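Local atomic coordinates of N-(5'-phosphoribosyl)anthranilate isomerase (Thermococcus kodakarensis, PDB entry 5LHF), a protein that catalyses the isomerisation of N-(5-phospho-beta-D-ribosyl)anthranilate to 1-(2-carboxyphenylamino)-1-deoxy-D-ribulose 5-phosphate, the third step of tryptophan biosynthesis from chorismate. Residues R22-T27 / A51-Y56; T60-P65 / H82-P87; S100-F105 / K132-T137; V107-D112 / R144-V149. One frame throughout, in Å; residues are numbered along the deposited sequence.

All four contacts belong to one eight-stranded parallel beta/alpha barrel. Contacts 1 and 3 are strand pairings in its wall, their centres 16 Å apart, and they meet where Tyr56 CE2 packs on Met102 CB at 3.7 Å. Contacts 2 and 4 join segments that follow the strands, at the C-terminal end of the barrel, where TIM-barrel enzymes carry their active sites. Contact 2 touches contact 3 through His82 CE1 and Ala104 CB, 3.4 Å apart; contact 4 does so through Val107 CG2 and Asp136 O, 3.6 Å apart. Contacts 1 and 4 lie on opposite sides of the chain's centre, 30 Å apart between centres. The bound sodium ion is about 13 Å from the side chain of Ile55.

Contact 1 (R22-T27 / A51-Y56); sequences RYADAT and AEIPIY
In the beta-alpha-beta unit formed by strand 26-30, helix 41-50 and strand 55-59 of the TIM barrel, Thr27 and Ile55 pair where two neighbouring parallel strands come together. Two backbone bonds from Thr27 straddle Ile55: Thr27 N donates to Pro54 O at 3.0 Å, and Thr27 O accepts from Tyr56 N at 2.8 Å. The same carbonyls also receive CA-H...O contacts, Pro54 O from Ala26 and Thr27 O from Ile55. The side chains of Thr27 and Ile55 lie side by side and point the same way, with Thr27 CG2 3.7 Å from Ile55 CG1. Thr27 OG1 stands anti to the backbone N (chi1 -170°) and bonds to Ile8 O on the preceding strand.

Ahead of the pairing, Ile53 reaches over the incoming chain. Its CG1 lies between the backbone N and the carbonyl carbon (chi1 68°), and the extended branch ends in CD1, which rests 3.5 Å from Ala24 O and 3.7 Å from Ala26 C. Pro54 sets its ring carbon CD 3.5 Å from Asp25 O. Beyond it, Ala26 CB meets the edge of the Tyr56 ring at CE1, 3.9 Å away.

An alanine in place of Ile53 would probably open a gap above the backbone of Ala24 to Ala26, since the CD1 packing there would be lost. The contact thus combines backbone polarity with apolar cover: Thr27 satisfies both its backbone N-H and its carbonyl on residues 54-56, where the adjacent strand begins, while carbons of Ile53 and Pro54 lie against the chain leading into it.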
loop_
_atom_site.group_PDB
_atom_site.type_symbol
_atom_site.label_atom_id
_atom_site.label_comp_id
_atom_site.label_asym_id
_atom_site.label_seq_id
_atom_site.Cartn_x
_atom_site.Cartn_y
_atom_site.Cartn_z
ATOM N N ARG A 22 8.348 -2.035 -15.231
ATOM C CA ARG A 22 8.220 -3.125 -16.188
ATOM C C ARG A 22 7.291 -4.221 -15.694
ATOM O O ARG A 22 6.925 -5.108 -16.480
ATOM C CB ARG A 22 9.602 -3.693 -16.499
ATOM C CG ARG A 22 10.510 -2.680 -17.173
ATOM C CD ARG A 22 11.503 -3.338 -18.118
ATOM N NE ARG A 22 12.414 -4.252 -17.431
ATOM C CZ ARG A 22 13.471 -3.863 -16.728
ATOM N NH1 ARG A 22 13.756 -2.569 -16.608
ATOM N NH2 ARG A 22 14.239 -4.772 -16.147
ATOM N N TYR A 23 6.877 -4.163 -14.423
ATOM C CA TYR A 23 6.111 -5.241 -13.818
ATOM C C TYR A 23 4.848 -4.792 -13.101
ATOM O O TYR A 23 3.833 -5.488 -13.198
ATOM C CB TYR A 23 6.998 -6.020 -12.834
ATOM C CG TYR A 23 8.242 -6.591 -13.476
ATOM C CD1 TYR A 23 9.437 -5.863 -13.499
ATOM C CD2 TYR A 23 8.224 -7.843 -14.075
ATOM C CE1 TYR A 23 10.574 -6.385 -14.083
ATOM C CE2 TYR A 23 9.360 -8.370 -14.663
ATOM C CZ TYR A 23 10.526 -7.643 -14.665
ATOM O OH TYR A 23 11.653 -8.175 -15.249
ATOM N N ALA A 24 4.883 -3.674 -12.365
ATOM C CA ALA A 24 3.813 -3.368 -11.424
ATOM C C ALA A 24 2.739 -2.496 -12.064
ATOM O O ALA A 24 3.001 -1.730 -12.990
ATOM C CB ALA A 24 4.360 -2.657 -10.170
ATOM N N ASP A 25 1.516 -2.611 -11.545
ATOM C CA ASP A 25 0.471 -1.673 -11.940
ATOM C C ASP A 25 0.625 -0.305 -11.288
ATOM O O ASP A 25 0.088 0.675 -11.814
ATOM C CB ASP A 25 -0.884 -2.260 -11.591
ATOM C CG ASP A 25 -1.115 -3.581 -12.279
ATOM O OD1 ASP A 25 -1.195 -3.559 -13.516
ATOM O OD2 ASP A 25 -1.209 -4.624 -11.590
ATOM N N ALA A 26 1.347 -0.223 -10.170
ATOM C CA ALA A 26 1.514 1.021 -9.432
ATOM C C ALA A 26 2.761 0.897 -8.578
ATOM O O ALA A 26 3.214 -0.210 -8.267
ATOM C CB ALA A 26 0.304 1.346 -8.540
ATOM N N THR A 27 3.295 2.044 -8.182
ATOM C CA THR A 27 4.409 2.071 -7.244
ATOM C C THR A 27 4.138 3.170 -6.220
ATOM O O THR A 27 3.041 3.739 -6.158
ATOM C CB THR A 27 5.742 2.236 -7.997
ATOM O OG1 THR A 27 6.837 2.023 -7.090
ATOM C CG2 THR A 27 5.850 3.617 -8.632
ATOM N N ALA A 51 7.619 9.126 -13.516
ATOM C CA ALA A 51 6.915 7.847 -13.478
ATOM C C ALA A 51 5.962 7.673 -14.661
ATOM O O ALA A 51 5.283 8.613 -15.089
ATOM C CB ALA A 51 6.146 7.697 -12.161
ATOM N N GLU A 52 5.911 6.452 -15.193
ATOM C CA GLU A 52 5.001 6.133 -16.283
ATOM C C GLU A 52 3.851 5.220 -15.856
ATOM O O GLU A 52 3.021 4.866 -16.698
ATOM C CB GLU A 52 5.795 5.522 -17.456
ATOM C CG GLU A 52 6.736 6.551 -18.082
ATOM C CD GLU A 52 7.650 5.979 -19.154
ATOM O OE1 GLU A 52 8.460 6.761 -19.714
ATOM O OE2 GLU A 52 7.571 4.758 -19.423
ATOM N N ILE A 53 3.781 4.836 -14.583
ATOM C CA ILE A 53 2.605 4.197 -13.978
ATOM C C ILE A 53 2.152 5.043 -12.788
ATOM O O ILE A 53 2.906 5.915 -12.329
ATOM C CB ILE A 53 2.900 2.753 -13.525
ATOM C CG1 ILE A 53 3.876 2.753 -12.345
ATOM C CG2 ILE A 53 3.407 1.896 -14.697
ATOM C CD1 ILE A 53 4.297 1.346 -11.888
ATOM N N PRO A 54 0.956 4.824 -12.242
ATOM C CA PRO A 54 0.560 5.566 -11.039
ATOM C C PRO A 54 1.589 5.398 -9.931
ATOM O O PRO A 54 2.054 4.289 -9.653
ATOM C CB PRO A 54 -0.787 4.935 -10.667
ATOM C CG PRO A 54 -1.352 4.505 -11.970
ATOM C CD PRO A 54 -0.163 4.022 -12.783
ATOM N N ILE A 55 1.977 6.510 -9.312
ATOM C CA ILE A 55 2.948 6.458 -8.227
ATOM C C ILE A 55 2.350 7.154 -7.008
ATOM O O ILE A 55 2.021 8.349 -7.057
ATOM C CB ILE A 55 4.308 7.060 -8.627
ATOM C CG1 ILE A 55 5.281 7.044 -7.435
ATOM C CG2 ILE A 55 4.156 8.457 -9.257
ATOM C CD1 ILE A 55 6.723 7.320 -7.828
ATOM N N TYR A 56 2.175 6.401 -5.929
ATOM C CA TYR A 56 1.590 6.954 -4.714
ATOM C C TYR A 56 2.623 7.719 -3.902
ATOM O O TYR A 56 3.739 7.240 -3.696
ATOM C CB TYR A 56 0.991 5.823 -3.869
ATOM C CG TYR A 56 -0.277 5.278 -4.477
ATOM C CD1 TYR A 56 -0.234 4.341 -5.507
ATOM C CD2 TYR A 56 -1.511 5.712 -4.029
ATOM C CE1 TYR A 56 -1.401 3.861 -6.080
ATOM C CE2 TYR A 56 -2.666 5.249 -4.574
ATOM C CZ TYR A 56 -2.620 4.317 -5.595
ATOM O OH TYR A 56 -3.821 3.880 -6.126
#

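Contact 2 (T60-P65 / H82-P87); sequences TMKTFP and HSDMHP
Lys62, Met85 and Thr60 bury the most surface where the two loops following strands 55-59 and 78-81 of the barrel run side by side. Met85 points at the other loop and lays its chain against a carbonyl: CG is 3.3 Å and CB 3.4 Å from Lys62 O. CG stands anti to the backbone N, and SD beyond it comes within 3.8 Å of Thr63 C, just before helix 64-74 begins. Val90 and Leu93 of helix 87-97, together with Trp67, also pack on this buried side chain.

Lys62 starts away from the opposite loop, but bends at its last two torsions (chi3 63°, chi4 61°), and NZ returns to Asp84 OD1 in a long salt bridge of 3.7 Å. The two side chains lie alongside each other and point the same way. At the other end Thr60 crosses His82, placing CG2 3.5 Å from His82 O and 3.7 Å from His82 CB.

Between these flanks Ser83 supplies the hydrogen bond that joins the loops. Its OG donates to Met61 O at 3.0 Å, tilted 32° from the carbonyl plane, and accepts a weak bond from Met85 N. Met61 O also takes a bond from Trp67 NE1, which links the contact to helix 64-74, and Ser83 O accepts from Lys103 NZ.

The chemistry is therefore graded: a serine hydroxyl bridges the two backbones between methionine and threonine carbons that lie against backbone carbonyls, whereas the long ion pair of two exposed residues probably contributes only a modest attraction.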
loop_
_atom_site.group_PDB
_atom_site.type_symbol
_atom_site.label_atom_id
_atom_site.label_comp_id
_atom_site.label_asym_id
_atom_site.label_seq_id
_atom_site.Cartn_x
_atom_site.Cartn_y
_atom_site.Cartn_z
ATOM N N THR A 60 2.914 8.623 6.555
ATOM C CA THR A 60 2.191 8.553 7.815
ATOM C C THR A 60 1.819 9.928 8.346
ATOM O O THR A 60 1.324 10.026 9.474
ATOM C CB THR A 60 3.030 7.818 8.853
ATOM O OG1 THR A 60 4.277 8.507 8.998
ATOM C CG2 THR A 60 3.290 6.383 8.401
ATOM N N MET A 61 2.063 10.987 7.570
ATOM C CA MET A 61 1.610 12.320 7.940
ATOM C C MET A 61 0.177 12.278 8.448
ATOM O O MET A 61 -0.667 11.556 7.912
ATOM C CB MET A 61 1.715 13.268 6.746
ATOM C CG MET A 61 3.106 13.808 6.552
ATOM S SD MET A 61 3.231 14.824 5.086
ATOM C CE MET A 61 2.864 13.688 3.745
ATOM N N LYS A 62 -0.083 13.055 9.499
ATOM C CA LYS A 62 -1.330 12.974 10.247
ATOM C C LYS A 62 -2.313 14.099 9.944
ATOM O O LYS A 62 -3.520 13.898 10.113
ATOM C CB LYS A 62 -1.033 12.969 11.756
ATOM C CG LYS A 62 -0.025 11.910 12.195
ATOM C CD LYS A 62 0.208 11.927 13.702
ATOM C CE LYS A 62 -1.063 11.580 14.466
ATOM N NZ LYS A 62 -1.572 10.212 14.154
ATOM N N THR A 63 -1.841 15.259 9.487
ATOM C CA THR A 63 -2.668 16.453 9.418
ATOM C C THR A 63 -2.801 16.967 7.989
ATOM O O THR A 63 -1.934 16.744 7.139
ATOM C CB THR A 63 -2.115 17.580 10.316
ATOM O OG1 THR A 63 -0.970 18.195 9.700
ATOM C CG2 THR A 63 -1.719 17.040 11.667
ATOM N N PHE A 64 -3.910 17.662 7.738
ATOM C CA PHE A 64 -4.140 18.227 6.412
ATOM C C PHE A 64 -3.011 19.151 5.956
ATOM O O PHE A 64 -2.569 19.027 4.800
ATOM C CB PHE A 64 -5.488 18.954 6.394
ATOM C CG PHE A 64 -5.785 19.634 5.085
ATOM C CD1 PHE A 64 -5.404 20.953 4.867
ATOM C CD2 PHE A 64 -6.452 18.955 4.081
ATOM C CE1 PHE A 64 -5.672 21.579 3.671
ATOM C CE2 PHE A 64 -6.721 19.564 2.880
ATOM C CZ PHE A 64 -6.328 20.887 2.673
ATOM N N PRO A 65 -2.511 20.087 6.766
ATOM C CA PRO A 65 -1.493 21.013 6.230
ATOM C C PRO A 65 -0.215 20.317 5.804
ATOM O O PRO A 65 0.421 20.731 4.833
ATOM C CB PRO A 65 -1.251 21.980 7.401
ATOM C CG PRO A 65 -2.483 21.900 8.211
ATOM C CD PRO A 65 -2.954 20.485 8.110
ATOM N N HIS A 82 -1.230 6.450 5.391
ATOM C CA HIS A 82 -0.859 5.453 6.392
ATOM C C HIS A 82 -1.062 5.985 7.798
ATOM O O HIS A 82 -0.184 5.859 8.655
ATOM C CB HIS A 82 0.594 5.033 6.199
ATOM C CG HIS A 82 0.764 3.695 5.555
ATOM N ND1 HIS A 82 0.614 2.514 6.247
ATOM C CD2 HIS A 82 1.088 3.351 4.289
ATOM C CE1 HIS A 82 0.820 1.498 5.430
ATOM N NE2 HIS A 82 1.113 1.981 4.237
ATOM N N SER A 83 -2.195 6.632 8.039
ATOM C CA SER A 83 -2.490 7.242 9.324
ATOM C C SER A 83 -3.999 7.327 9.449
ATOM O O SER A 83 -4.734 7.062 8.494
ATOM C CB SER A 83 -1.854 8.627 9.468
ATOM O OG SER A 83 -2.684 9.629 8.907
ATOM N N ASP A 84 -4.458 7.687 10.646
ATOM C CA ASP A 84 -5.887 7.815 10.922
ATOM C C ASP A 84 -6.338 9.268 10.855
ATOM O O ASP A 84 -7.100 9.741 11.703
ATOM C CB ASP A 84 -6.233 7.189 12.274
ATOM C CG ASP A 84 -5.289 7.617 13.382
ATOM O OD1 ASP A 84 -4.851 8.785 13.375
ATOM O OD2 ASP A 84 -4.980 6.783 14.261
ATOM N N MET A 85 -5.846 9.996 9.857
ATOM C CA MET A 85 -6.373 11.314 9.541
ATOM C C MET A 85 -7.860 11.211 9.218
ATOM O O MET A 85 -8.326 10.220 8.650
ATOM C CB MET A 85 -5.599 11.906 8.361
ATOM C CG MET A 85 -5.976 13.317 7.970
ATOM S SD MET A 85 -4.828 13.958 6.712
ATOM C CE MET A 85 -4.990 12.683 5.463
ATOM N N HIS A 86 -8.607 12.250 9.583
ATOM C CA HIS A 86 -10.063 12.179 9.530
ATOM C C HIS A 86 -10.560 12.049 8.089
ATOM O O HIS A 86 -9.985 12.652 7.178
ATOM C CB HIS A 86 -10.673 13.418 10.178
ATOM C CG HIS A 86 -12.113 13.260 10.543
ATOM N ND1 HIS A 86 -13.125 13.303 9.609
ATOM C CD2 HIS A 86 -12.713 13.062 11.740
ATOM C CE1 HIS A 86 -14.287 13.133 10.212
ATOM N NE2 HIS A 86 -14.065 12.988 11.507
ATOM N N PRO A 87 -11.635 11.280 7.851
ATOM C CA PRO A 87 -12.204 11.216 6.490
ATOM C C PRO A 87 -12.523 12.584 5.919
ATOM O O PRO A 87 -12.410 12.800 4.703
ATOM C CB PRO A 87 -13.477 10.377 6.682
ATOM C CG PRO A 87 -13.192 9.538 7.884
ATOM C CD PRO A 87 -12.364 10.412 8.795
#

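Contact 3 (S100-F105 / K132-T137); sequences SVMKAF and KILLDT
Lys103 and Phe105 each use both N and O to bond to strand 132-136, the parallel neighbour of strand 100-106 in the TIM barrel, linked to it by helix 114-126 in a beta-alpha-beta unit. Lys103 bonds to Lys132 O and Leu134 N, and Phe105 to Leu134 O and Asp136 N. The longest of the five backbone bonds, Lys132 N to Val101 O at 3.2 Å, starts the series. CA-H...O contacts from Met102 and Ala104 add to the carbonyls of Lys132 and Leu134. The strand directions diverge by 25°. Among polar side-chain interactions, Lys103 NZ donates to Ala104 O at 3.1 Å and also bonds to Ser83 O.

Apolar contacts lie on both faces of the sheet. On the face of Met102, Ala104, Lys132 and Leu134, Met102 crosses the aliphatic part of Lys132, with SD 3.7 Å from Lys132 CB, while its CG lies 4.0 Å from Leu134 CB. Leu134 CD2 in turn meets Ala104 CB at 3.9 Å. An alanine in place of Met102 would probably leave a gap where CG and SD lie against Lys132 CB and Leu134 CB. On the face of Lys103 and Phe105, Phe105 CG is anti to the carbonyl carbon (chi1 -65°), and the ring crosses Ile133, bringing the rim atom CE2 to within 3.6 Å of Ile133 CD1.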
loop_
_atom_site.group_PDB
_atom_site.type_symbol
_atom_site.label_atom_id
_atom_site.label_comp_id
_atom_site.label_asym_id
_atom_site.label_seq_id
_atom_site.Cartn_x
_atom_site.Cartn_y
_atom_site.Cartn_z
ATOM N N SER A 100 -6.168 11.010 -5.910
ATOM C CA SER A 100 -6.814 9.732 -5.627
ATOM C C SER A 100 -6.176 9.162 -4.376
ATOM O O SER A 100 -4.973 9.325 -4.170
ATOM C CB SER A 100 -6.642 8.748 -6.789
ATOM O OG SER A 100 -6.973 9.377 -8.012
ATOM N N VAL A 101 -6.970 8.501 -3.535
ATOM C CA VAL A 101 -6.500 8.092 -2.218
ATOM C C VAL A 101 -6.572 6.580 -2.066
ATOM O O VAL A 101 -7.601 5.960 -2.371
ATOM C CB VAL A 101 -7.287 8.775 -1.087
ATOM C CG1 VAL A 101 -6.708 8.359 0.265
ATOM C CG2 VAL A 101 -7.245 10.286 -1.261
ATOM N N MET A 102 -5.476 5.995 -1.583
ATOM C CA MET A 102 -5.481 4.651 -1.021
ATOM C C MET A 102 -5.267 4.807 0.477
ATOM O O MET A 102 -4.290 5.428 0.905
ATOM C CB MET A 102 -4.412 3.763 -1.664
ATOM C CG MET A 102 -4.242 2.355 -1.016
ATOM S SD MET A 102 -3.854 0.993 -2.158
ATOM C CE MET A 102 -2.412 1.655 -2.993
ATOM N N LYS A 103 -6.205 4.309 1.273
ATOM C CA LYS A 103 -6.096 4.404 2.719
ATOM C C LYS A 103 -5.600 3.075 3.271
ATOM O O LYS A 103 -6.149 2.023 2.938
ATOM C CB LYS A 103 -7.444 4.767 3.343
ATOM C CG LYS A 103 -7.445 4.743 4.862
ATOM C CD LYS A 103 -7.039 6.076 5.483
ATOM C CE LYS A 103 -7.306 6.046 6.988
ATOM N NZ LYS A 103 -6.305 5.236 7.728
ATOM N N ALA A 104 -4.574 3.126 4.113
ATOM C CA ALA A 104 -4.039 1.939 4.769
ATOM C C ALA A 104 -4.645 1.769 6.159
ATOM O O ALA A 104 -4.758 2.731 6.924
ATOM C CB ALA A 104 -2.512 2.023 4.856
ATOM N N PHE A 105 -5.045 0.534 6.476
ATOM C CA PHE A 105 -5.622 0.172 7.764
ATOM C C PHE A 105 -4.793 -0.933 8.399
ATOM O O PHE A 105 -4.470 -1.925 7.740
ATOM C CB PHE A 105 -7.072 -0.319 7.622
ATOM C CG PHE A 105 -8.030 0.729 7.147
ATOM C CD1 PHE A 105 -8.692 1.546 8.053
ATOM C CD2 PHE A 105 -8.271 0.903 5.794
ATOM C CE1 PHE A 105 -9.578 2.515 7.614
ATOM C CE2 PHE A 105 -9.159 1.867 5.351
ATOM C CZ PHE A 105 -9.816 2.674 6.265
ATOM N N LYS A 132 -9.148 3.222 -2.951
ATOM C CA LYS A 132 -8.603 1.902 -2.666
ATOM C C LYS A 132 -8.389 1.728 -1.173
ATOM O O LYS A 132 -8.068 2.679 -0.456
ATOM C CB LYS A 132 -7.276 1.656 -3.403
ATOM C CG LYS A 132 -7.408 1.352 -4.890
ATOM C CD LYS A 132 -6.093 0.800 -5.444
ATOM C CE LYS A 132 -6.099 0.673 -6.967
ATOM N NZ LYS A 132 -6.830 -0.518 -7.464
ATOM N N ILE A 133 -8.551 0.485 -0.727
ATOM C CA ILE A 133 -8.382 0.078 0.663
ATOM C C ILE A 133 -7.170 -0.836 0.734
ATOM O O ILE A 133 -7.137 -1.880 0.066
ATOM C CB ILE A 133 -9.626 -0.658 1.188
ATOM C CG1 ILE A 133 -10.848 0.265 1.223
ATOM C CG2 ILE A 133 -9.350 -1.300 2.542
ATOM C CD1 ILE A 133 -10.707 1.399 2.166
ATOM N N LEU A 134 -6.176 -0.464 1.537
ATOM C CA LEU A 134 -5.032 -1.331 1.792
ATOM C C LEU A 134 -5.118 -1.879 3.208
ATOM O O LEU A 134 -5.359 -1.125 4.157
ATOM C CB LEU A 134 -3.710 -0.583 1.586
ATOM C CG LEU A 134 -2.418 -1.403 1.636
ATOM C CD1 LEU A 134 -1.390 -0.858 0.607
ATOM C CD2 LEU A 134 -1.823 -1.364 3.046
ATOM N N LEU A 135 -4.928 -3.190 3.345
ATOM C CA LEU A 135 -4.915 -3.853 4.644
ATOM C C LEU A 135 -3.474 -4.238 4.964
ATOM O O LEU A 135 -2.883 -5.086 4.285
ATOM C CB LEU A 135 -5.838 -5.080 4.659
ATOM C CG LEU A 135 -7.340 -4.844 4.462
ATOM C CD1 LEU A 135 -8.163 -6.128 4.663
ATOM C CD2 LEU A 135 -7.834 -3.747 5.385
ATOM N N ASP A 136 -2.918 -3.630 6.002
ATOM C CA ASP A 136 -1.522 -3.835 6.384
ATOM C C ASP A 136 -1.453 -4.901 7.478
ATOM O O ASP A 136 -1.755 -4.625 8.641
ATOM C CB ASP A 136 -0.921 -2.512 6.847
ATOM C CG ASP A 136 0.577 -2.585 7.024
ATOM O OD1 ASP A 136 1.105 -1.797 7.825
ATOM O OD2 ASP A 136 1.228 -3.432 6.374
ATOM N N THR A 137 -1.023 -6.107 7.114
ATOM C CA THR A 137 -0.981 -7.243 8.031
ATOM C C THR A 137 0.316 -7.262 8.842
ATOM O O THR A 137 1.350 -6.746 8.416
ATOM C CB THR A 137 -1.123 -8.556 7.262
ATOM O OG1 THR A 137 -0.010 -8.711 6.375
ATOM C CG2 THR A 137 -2.405 -8.559 6.451
#

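Contact 4 (V107-D112 / R144-V149); sequences VPRESD and RHDYRV
Asp146 OD1 is gripped by Arg109 NE at 3.0 Å and by His145 ND1 at 3.1 Å, tying the loop after strand 100-106 of the TIM barrel to helix 143-156. Arg109 holds the carboxylate side-on through two nitrogens. NE approaches OD1 on its syn side, while NH2 reaches OD2 at 2.9 Å from above the carboxylate plane, the two flat groups being turned 44° apart. The extended arginine chain crosses Asp146 at about a right angle. Arg109 NH2 also bonds to Val139 O, and Asp146 OD2 to Gly138 N, so the salt bridge engages the loop after strand 132-136 as well.

The ND1 bond lies in the imidazole plane and is nearly straight (169°), which would fix the ring's rotation. His145 CG stands anti to the backbone N (chi1 161°); the ring edge faces Pro108 O, with CE1 3.2 Å away.

Next to the carboxylate, Val107 CG1 packs 3.8 Å from Val149 CG1 as the two side chains slide past each other in opposite directions. A water bridges the segments, donating to Val107 O and to Asp146 OD2, each at 2.7 Å.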
loop_
_atom_site.group_PDB
_atom_site.type_symbol
_atom_site.label_atom_id
_atom_site.label_comp_id
_atom_site.label_asym_id
_atom_site.label_seq_id
_atom_site.Cartn_x
_atom_site.Cartn_y
_atom_site.Cartn_z
ATOM N N VAL A 107 -4.550 -4.201 10.646
ATOM C CA VAL A 107 -5.487 -5.280 10.956
ATOM C C VAL A 107 -5.529 -5.459 12.471
ATOM O O VAL A 107 -4.526 -5.871 13.072
ATOM C CB VAL A 107 -5.095 -6.584 10.249
ATOM C CG1 VAL A 107 -6.122 -7.657 10.550
ATOM C CG2 VAL A 107 -4.952 -6.350 8.754
ATOM N N PRO A 108 -6.650 -5.156 13.125
ATOM C CA PRO A 108 -6.696 -5.235 14.589
ATOM C C PRO A 108 -6.535 -6.663 15.089
ATOM O O PRO A 108 -6.904 -7.629 14.416
ATOM C CB PRO A 108 -8.089 -4.689 14.937
ATOM C CG PRO A 108 -8.570 -3.987 13.700
ATOM C CD PRO A 108 -7.923 -4.691 12.550
ATOM N N ARG A 109 -5.986 -6.786 16.294
ATOM C CA ARG A 109 -5.837 -8.070 16.973
ATOM C C ARG A 109 -6.441 -7.993 18.369
ATOM O O ARG A 109 -5.811 -8.341 19.369
ATOM C CB ARG A 109 -4.371 -8.490 17.048
ATOM C CG ARG A 109 -3.769 -8.956 15.717
ATOM C CD ARG A 109 -2.267 -9.168 15.873
ATOM N NE ARG A 109 -1.620 -9.594 14.640
ATOM C CZ ARG A 109 -0.352 -9.980 14.569
ATOM N NH1 ARG A 109 0.396 -9.988 15.665
ATOM N NH2 ARG A 109 0.167 -10.364 13.408
ATOM N N GLU A 110 -7.683 -7.520 18.450
ATOM C CA GLU A 110 -8.349 -7.300 19.726
ATOM C C GLU A 110 -9.193 -8.488 20.179
ATOM O O GLU A 110 -9.746 -8.453 21.284
ATOM C CB GLU A 110 -9.225 -6.047 19.648
ATOM C CG GLU A 110 -8.477 -4.790 19.245
ATOM C CD GLU A 110 -7.234 -4.558 20.081
ATOM O OE1 GLU A 110 -7.290 -4.784 21.310
ATOM O OE2 GLU A 110 -6.199 -4.153 19.510
ATOM N N SER A 111 -9.306 -9.533 19.365
ATOM C CA SER A 111 -10.086 -10.706 19.721
ATOM C C SER A 111 -9.385 -11.954 19.203
ATOM O O SER A 111 -8.606 -11.904 18.247
ATOM C CB SER A 111 -11.513 -10.622 19.156
ATOM O OG SER A 111 -12.186 -11.863 19.286
ATOM N N ASP A 112 -9.653 -13.084 19.857
ATOM C CA ASP A 112 -9.193 -14.359 19.322
ATOM C C ASP A 112 -10.050 -14.821 18.152
ATOM O O ASP A 112 -9.584 -15.629 17.339
ATOM C CB ASP A 112 -9.183 -15.428 20.418
ATOM C CG ASP A 112 -8.219 -15.100 21.548
ATOM O OD1 ASP A 112 -8.319 -15.735 22.623
ATOM O OD2 ASP A 112 -7.360 -14.213 21.360
ATOM N N ARG A 144 -1.512 -15.341 10.919
ATOM C CA ARG A 144 -2.595 -16.191 10.432
ATOM C C ARG A 144 -3.953 -15.608 10.805
ATOM O O ARG A 144 -4.895 -15.632 10.002
ATOM C CB ARG A 144 -2.438 -17.611 10.981
ATOM C CG ARG A 144 -1.426 -18.459 10.214
ATOM C CD ARG A 144 -1.226 -19.837 10.840
ATOM N NE ARG A 144 -2.332 -20.755 10.569
ATOM C CZ ARG A 144 -2.352 -21.628 9.565
ATOM N NH1 ARG A 144 -1.324 -21.704 8.729
ATOM N NH2 ARG A 144 -3.399 -22.426 9.396
ATOM N N HIS A 145 -4.068 -15.078 12.023
ATOM C CA HIS A 145 -5.279 -14.374 12.429
ATOM C C HIS A 145 -5.549 -13.178 11.527
ATOM O O HIS A 145 -6.704 -12.888 11.191
ATOM C CB HIS A 145 -5.138 -13.929 13.884
ATOM C CG HIS A 145 -6.088 -12.844 14.289
ATOM N ND1 HIS A 145 -5.863 -11.511 14.014
ATOM C CD2 HIS A 145 -7.255 -12.894 14.974
ATOM C CE1 HIS A 145 -6.858 -10.790 14.496
ATOM N NE2 HIS A 145 -7.717 -11.605 15.085
ATOM N N ASP A 146 -4.496 -12.455 11.145
ATOM C CA ASP A 146 -4.677 -11.286 10.291
ATOM C C ASP A 146 -5.214 -11.679 8.920
ATOM O O ASP A 146 -6.063 -10.979 8.361
ATOM C CB ASP A 146 -3.365 -10.516 10.165
ATOM C CG ASP A 146 -2.900 -9.923 11.488
ATOM O OD1 ASP A 146 -3.624 -10.059 12.495
ATOM O OD2 ASP A 146 -1.812 -9.309 11.509
ATOM N N TYR A 147 -4.736 -12.798 8.365
ATOM C CA TYR A 147 -5.286 -13.283 7.098
ATOM C C TYR A 147 -6.769 -13.631 7.226
ATOM O O TYR A 147 -7.560 -13.369 6.312
ATOM C CB TYR A 147 -4.514 -14.510 6.609
ATOM C CG TYR A 147 -3.117 -14.270 6.062
ATOM C CD1 TYR A 147 -2.632 -12.992 5.805
ATOM C CD2 TYR A 147 -2.276 -15.347 5.806
ATOM C CE1 TYR A 147 -1.338 -12.804 5.302
ATOM C CE2 TYR A 147 -0.992 -15.167 5.305
ATOM C CZ TYR A 147 -0.529 -13.908 5.059
ATOM O OH TYR A 147 0.748 -13.769 4.560
ATOM N N ARG A 148 -7.166 -14.246 8.343
ATOM C CA ARG A 148 -8.574 -14.604 8.510
ATOM C C ARG A 148 -9.460 -13.370 8.560
ATOM O O ARG A 148 -10.569 -13.369 8.010
ATOM C CB ARG A 148 -8.766 -15.432 9.778
ATOM C CG ARG A 148 -8.144 -16.788 9.717
ATOM C CD ARG A 148 -8.031 -17.368 11.103
ATOM N NE ARG A 148 -6.964 -18.353 11.202
ATOM C CZ ARG A 148 -7.054 -19.601 10.763
ATOM N NH1 ARG A 148 -8.162 -20.026 10.184
ATOM N NH2 ARG A 148 -6.032 -20.421 10.903
ATOM N N VAL A 149 -8.997 -12.316 9.236
ATOM C CA VAL A 149 -9.731 -11.055 9.237
ATOM C C VAL A 149 -9.807 -10.493 7.825
ATOM O O VAL A 149 -10.882 -10.109 7.345
ATOM C CB VAL A 149 -9.070 -10.052 10.200
ATOM C CG1 VAL A 149 -9.734 -8.678 10.081
ATOM C CG2 VAL A 149 -9.123 -10.570 11.636
HETATM O O HOH W 1 -1.988 -6.827 12.618
#